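Local coordinates for acyl-CoA dehydrogenase FadE3 (PDB 4IV6), which belongs to the acyl-CoA dehydrogenase family of flavoproteins and binds dihydroflavine-adenine dinucleotide in a tetrameric assembly, at residues Thr127-Gly132 with Asn152-Trp157. Residues are numbered along the deposited sequence; the frame is centred on the assembly and turned at random.
Sequences TEPGGG and NGSKTW. With FDA (dihydroflavine-adenine dinucleotide), chain D.
Thr127 and Thr156 carry the backbone link between the loop 127-132 and the strand residues 152-156: Thr156 N donates to Thr127 O over 3.0 Å, and a type I beta turn from Glu128 to Gly131 then swings the loop back. The site illustrates how one loop can grip a strand and a cofactor at once. Glu128 and Lys155 cross at a slant in a salt bridge, Glu128 OE2 to Lys155 NZ at 2.7 Å, made through the anti lone pair of the carboxylate, with Lys155 CD and CE passing close to the same oxygen. Both chains leave with CG anti to the carbonyl carbon and bend at chi2 (-124° and -61°), which brings their ends together although both set off away from the other segment, their CB atoms still touching it. Thr140 OG1 also binds Glu128 OE2, OE1 takes Arg139 N and a water (2.7 Å), and Leu126 O and Met170 O share the ammonium. The water joins OE1 to Ser154 OG, which lies against Pro129 CG (3.4 Å) and CD. Thr156 CG2 packs against the Pro129 backbone.

At the flavin end, Thr127 N gives a nearly straight bond (171°) to FDA O2 and its OG1 accepts from FDA N1 at 2.8 Å; Gly132 N holds phosphate oxygen O1P. FDA C8M lies over one face of the Trp157 ring, whose edge-to-face partner is Tyr344 of the second subunit. Thr127, Gly131, Gly132 and Trp157 thus line the flavin pocket in the acyl-CoA dehydrogenase middle domain, where the loop leads from strand 122-125 across strand 148-159, among whose antiparallel neighbours are strands 141-145 and 211-216.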
ATOM      1  N   THR B 127       4.432 -31.311  -0.003  1.00 13.38           N
ATOM      2  CA  THR B 127       3.193 -30.880   0.614  1.00 13.13           C
ATOM      3  C   THR B 127       2.265 -32.034   0.945  1.00 13.00           C
ATOM      4  O   THR B 127       2.046 -32.926   0.133  1.00 12.82           O
ATOM      5  CB  THR B 127       2.506 -29.836  -0.281  1.00 13.09           C
ATOM      6  OG1 THR B 127       3.386 -28.703  -0.421  1.00 13.00           O
ATOM      7  CG2 THR B 127       1.174 -29.383   0.295  1.00 12.86           C
ATOM      8  N   GLU B 128       1.737 -32.003   2.166  1.00 13.05           N
ATOM      9  CA  GLU B 128       0.763 -32.968   2.623  1.00 13.36           C
ATOM     10  C   GLU B 128      -0.603 -32.307   2.766  1.00 13.70           C
ATOM     11  O   GLU B 128      -0.669 -31.108   2.995  1.00 13.59           O
ATOM     12  CB  GLU B 128       1.193 -33.541   3.984  1.00 13.70           C
ATOM     13  CG  GLU B 128       2.552 -34.227   3.959  1.00 13.88           C
ATOM     14  CD  GLU B 128       2.571 -35.673   4.438  1.00 13.75           C
ATOM     15  OE1 GLU B 128       1.689 -36.079   5.231  1.00 13.48           O
ATOM     16  OE2 GLU B 128       3.530 -36.371   4.051  1.00 13.35           O
ATOM     17  N   PRO B 129      -1.698 -33.081   2.695  1.00 14.24           N
ATOM     18  CA  PRO B 129      -3.023 -32.473   2.915  1.00 14.50           C
ATOM     19  C   PRO B 129      -3.111 -31.722   4.247  1.00 14.47           C
ATOM     20  O   PRO B 129      -3.751 -30.671   4.314  1.00 14.47           O
ATOM     21  CB  PRO B 129      -3.991 -33.676   2.902  1.00 15.28           C
ATOM     22  CG  PRO B 129      -3.246 -34.780   2.284  1.00 15.13           C
ATOM     23  CD  PRO B 129      -1.785 -34.510   2.369  1.00 14.69           C
ATOM     24  N   GLY B 130      -2.457 -32.253   5.278  1.00 14.10           N
ATOM     25  CA  GLY B 130      -2.445 -31.639   6.617  1.00 14.75           C
ATOM     26  C   GLY B 130      -1.552 -30.411   6.774  1.00 14.55           C
ATOM     27  O   GLY B 130      -1.631 -29.713   7.792  1.00 15.32           O
ATOM     28  N   GLY B 131      -0.729 -30.134   5.771  1.00 13.88           N
ATOM     29  CA  GLY B 131       0.134 -28.927   5.757  1.00 13.80           C
ATOM     30  C   GLY B 131       1.272 -28.954   4.735  1.00 13.61           C
ATOM     31  O   GLY B 131       2.040 -29.942   4.602  1.00 13.53           O
ATOM     32  N   GLY B 132       1.438 -27.847   4.037  1.00 13.81           N
ATOM     33  CA  GLY B 132       2.612 -27.627   3.231  1.00 13.97           C
ATOM     34  C   GLY B 132       3.663 -26.769   3.904  1.00 14.68           C
ATOM     35  O   GLY B 132       4.839 -26.814   3.513  1.00 14.94           O
ATOM     36  N   ASN B 152       3.984 -45.389   3.125  1.00 13.74           N
ATOM     37  CA  ASN B 152       2.588 -45.144   3.391  1.00 13.76           C
ATOM     38  C   ASN B 152       2.314 -43.683   3.671  1.00 13.52           C
ATOM     39  O   ASN B 152       3.047 -43.041   4.424  1.00 13.57           O
ATOM     40  CB  ASN B 152       2.161 -45.957   4.620  1.00 14.45           C
ATOM     41  CG  ASN B 152       2.022 -47.422   4.308  1.00 14.68           C
ATOM     42  OD1 ASN B 152       1.086 -47.810   3.624  1.00 14.56           O
ATOM     43  ND2 ASN B 152       2.963 -48.249   4.795  1.00 14.84           N
ATOM     44  N   GLY B 153       1.240 -43.146   3.116  1.00 13.42           N
ATOM     45  CA  GLY B 153       0.864 -41.797   3.408  1.00 13.32           C
ATOM     46  C   GLY B 153       0.228 -41.085   2.232  1.00 13.88           C
ATOM     47  O   GLY B 153      -0.331 -41.723   1.323  1.00 14.45           O
ATOM     48  N   SER B 154       0.278 -39.761   2.256  1.00 13.64           N
ATOM     49  CA  SER B 154      -0.303 -38.971   1.159  1.00 13.90           C
ATOM     50  C   SER B 154       0.386 -37.621   1.008  1.00 13.43           C
ATOM     51  O   SER B 154       0.907 -37.075   1.979  1.00 13.40           O
ATOM     52  CB  SER B 154      -1.800 -38.761   1.330  1.00 14.38           C
ATOM     53  OG  SER B 154      -2.042 -37.975   2.490  1.00 15.24           O
ATOM     54  N   LYS B 155       0.370 -37.121  -0.224  1.00 13.08           N
ATOM     55  CA  LYS B 155       0.836 -35.769  -0.572  1.00 12.88           C
ATOM     56  C   LYS B 155      -0.272 -35.118  -1.387  1.00 13.06           C
ATOM     57  O   LYS B 155      -1.130 -35.797  -1.929  1.00 13.46           O
ATOM     58  CB  LYS B 155       2.112 -35.827  -1.401  1.00 12.48           C
ATOM     59  CG  LYS B 155       3.328 -36.463  -0.729  1.00 12.07           C
ATOM     60  CD  LYS B 155       3.771 -35.721   0.520  1.00 11.84           C
ATOM     61  CE  LYS B 155       5.122 -36.195   1.016  1.00 11.86           C
ATOM     62  NZ  LYS B 155       5.460 -35.558   2.309  1.00 12.04           N
ATOM     63  N   THR B 156      -0.274 -33.801  -1.470  1.00 13.12           N
ATOM     64  CA  THR B 156      -1.205 -33.146  -2.355  1.00 13.53           C
ATOM     65  C   THR B 156      -0.616 -31.876  -2.941  1.00 13.89           C
ATOM     66  O   THR B 156       0.450 -31.416  -2.512  1.00 13.47           O
ATOM     67  CB  THR B 156      -2.535 -32.870  -1.677  1.00 14.11           C
ATOM     68  OG1 THR B 156      -3.532 -32.619  -2.674  1.00 14.71           O
ATOM     69  CG2 THR B 156      -2.440 -31.681  -0.708  1.00 13.84           C
ATOM     70  N   TRP B 157      -1.317 -31.351  -3.940  1.00 14.70           N
ATOM     71  CA  TRP B 157      -0.859 -30.236  -4.773  1.00 15.29           C
ATOM     72  C   TRP B 157       0.447 -30.537  -5.479  1.00 15.32           C
ATOM     73  O   TRP B 157       1.249 -29.629  -5.709  1.00 16.03           O
ATOM     74  CB  TRP B 157      -0.706 -28.930  -3.946  1.00 15.54           C
ATOM     75  CG  TRP B 157      -1.972 -28.319  -3.528  1.00 16.17           C
ATOM     76  CD1 TRP B 157      -2.389 -28.079  -2.238  1.00 16.30           C
ATOM     77  CD2 TRP B 157      -3.008 -27.817  -4.382  1.00 17.31           C
ATOM     78  NE1 TRP B 157      -3.626 -27.487  -2.245  1.00 16.82           N
ATOM     79  CE2 TRP B 157      -4.023 -27.303  -3.550  1.00 17.85           C
ATOM     80  CE3 TRP B 157      -3.182 -27.764  -5.768  1.00 18.32           C
ATOM     81  CZ2 TRP B 157      -5.203 -26.769  -4.066  1.00 18.76           C
ATOM     82  CZ3 TRP B 157      -4.348 -27.216  -6.286  1.00 19.19           C
ATOM     83  CH2 TRP B 157      -5.340 -26.722  -5.438  1.00 19.57           C
TER
HETATM   84  PA  FDA D 401      -0.773 -23.739   5.350  1.00 14.23           P
HETATM   85  O1A FDA D 401       0.609 -24.156   5.790  1.00 15.33           O
HETATM   86  O2A FDA D 401      -1.983 -24.502   5.815  1.00 14.80           O
HETATM   87  O5B FDA D 401      -0.953 -22.191   5.718  1.00 14.37           O
HETATM   88  C5B FDA D 401      -2.222 -21.503   5.629  1.00 13.47           C
HETATM   89  C4B FDA D 401      -2.007 -20.017   5.968  1.00 13.23           C
HETATM   90  O4B FDA D 401      -1.350 -19.860   7.241  1.00 12.66           O
HETATM   91  C3B FDA D 401      -1.096 -19.328   4.976  1.00 12.76           C
HETATM   92  O3B FDA D 401      -1.435 -17.925   4.919  1.00 12.39           O
HETATM   93  C2B FDA D 401       0.269 -19.548   5.593  1.00 12.90           C
HETATM   94  O2B FDA D 401       1.267 -18.623   5.171  1.00 12.76           O
HETATM   95  C1B FDA D 401      -0.057 -19.309   7.048  1.00 12.61           C
HETATM   96  N9A FDA D 401       0.920 -19.928   7.984  1.00 13.42           N
HETATM   97  C8A FDA D 401       1.055 -21.253   8.218  1.00 12.79           C
HETATM   98  N7A FDA D 401       1.998 -21.466   9.157  1.00 13.20           N
HETATM   99  C5A FDA D 401       2.477 -20.251   9.516  1.00 13.13           C
HETATM  100  C6A FDA D 401       3.479 -19.746  10.439  1.00 13.43           C
HETATM  101  N6A FDA D 401       4.176 -20.608  11.183  1.00 14.22           N
HETATM  102  N1A FDA D 401       3.706 -18.418  10.537  1.00 13.64           N
HETATM  103  C2A FDA D 401       2.982 -17.548   9.812  1.00 13.53           C
HETATM  104  N3A FDA D 401       2.037 -17.934   8.927  1.00 12.71           N
HETATM  105  C4A FDA D 401       1.745 -19.241   8.763  1.00 12.82           C
HETATM  106  N1  FDA D 401       3.840 -28.571  -3.167  1.00 15.09           N
HETATM  107  C2  FDA D 401       4.692 -29.535  -3.502  1.00 14.85           C
HETATM  108  O2  FDA D 401       5.230 -30.204  -2.599  1.00 14.29           O
HETATM  109  N3  FDA D 401       4.991 -29.810  -4.784  1.00 15.31           N
HETATM  110  C4  FDA D 401       4.462 -29.171  -5.827  1.00 15.19           C
HETATM  111  O4  FDA D 401       4.755 -29.491  -7.011  1.00 14.92           O
HETATM  112  C4X FDA D 401       3.527 -28.065  -5.539  1.00 14.68           C
HETATM  113  N5  FDA D 401       2.900 -27.358  -6.503  1.00 14.90           N
HETATM  114  C5X FDA D 401       1.763 -26.680  -6.202  1.00 13.83           C
HETATM  115  C6  FDA D 401       0.862 -26.292  -7.199  1.00 13.99           C
HETATM  116  C7  FDA D 401      -0.288 -25.562  -6.900  1.00 14.41           C
HETATM  117  C7M FDA D 401      -1.268 -25.182  -7.980  1.00 14.88           C
HETATM  118  C8  FDA D 401      -0.544 -25.185  -5.566  1.00 14.87           C
HETATM  119  C8M FDA D 401      -1.756 -24.388  -5.140  1.00 15.57           C
HETATM  120  C9  FDA D 401       0.345 -25.576  -4.577  1.00 14.53           C
HETATM  121  C9A FDA D 401       1.487 -26.336  -4.875  1.00 14.02           C
HETATM  122  N10 FDA D 401       2.345 -26.743  -3.832  1.00 14.95           N
HETATM  123  C10 FDA D 401       3.218 -27.817  -4.113  1.00 14.81           C
HETATM  124  C1' FDA D 401       1.810 -26.679  -2.467  1.00 15.16           C
HETATM  125  C2' FDA D 401       2.302 -25.388  -1.849  1.00 17.03           C
HETATM  126  O2' FDA D 401       3.716 -25.417  -1.651  1.00 16.09           O
HETATM  127  C3' FDA D 401       1.563 -25.177  -0.527  1.00 18.50           C
HETATM  128  O3' FDA D 401       0.246 -24.731  -0.832  1.00 21.52           O
HETATM  129  C4' FDA D 401       2.225 -24.164   0.376  1.00 19.76           C
HETATM  130  O4' FDA D 401       3.308 -24.863   1.012  1.00 21.66           O
HETATM  131  C5' FDA D 401       1.275 -23.674   1.485  1.00 19.48           C
HETATM  132  O5' FDA D 401       0.706 -24.800   2.114  1.00 18.68           O
HETATM  133  P   FDA D 401      -0.744 -24.869   2.747  1.00 18.24           P
HETATM  134  O1P FDA D 401      -0.740 -26.202   3.468  1.00 17.93           O
HETATM  135  O2P FDA D 401      -1.761 -24.622   1.686  1.00 21.26           O
HETATM  136  O3P FDA D 401      -0.739 -23.610   3.756  1.00 16.43           O
HETATM  137  O   HOH W   1      -0.602 -37.325   4.702  1.00 17.59           O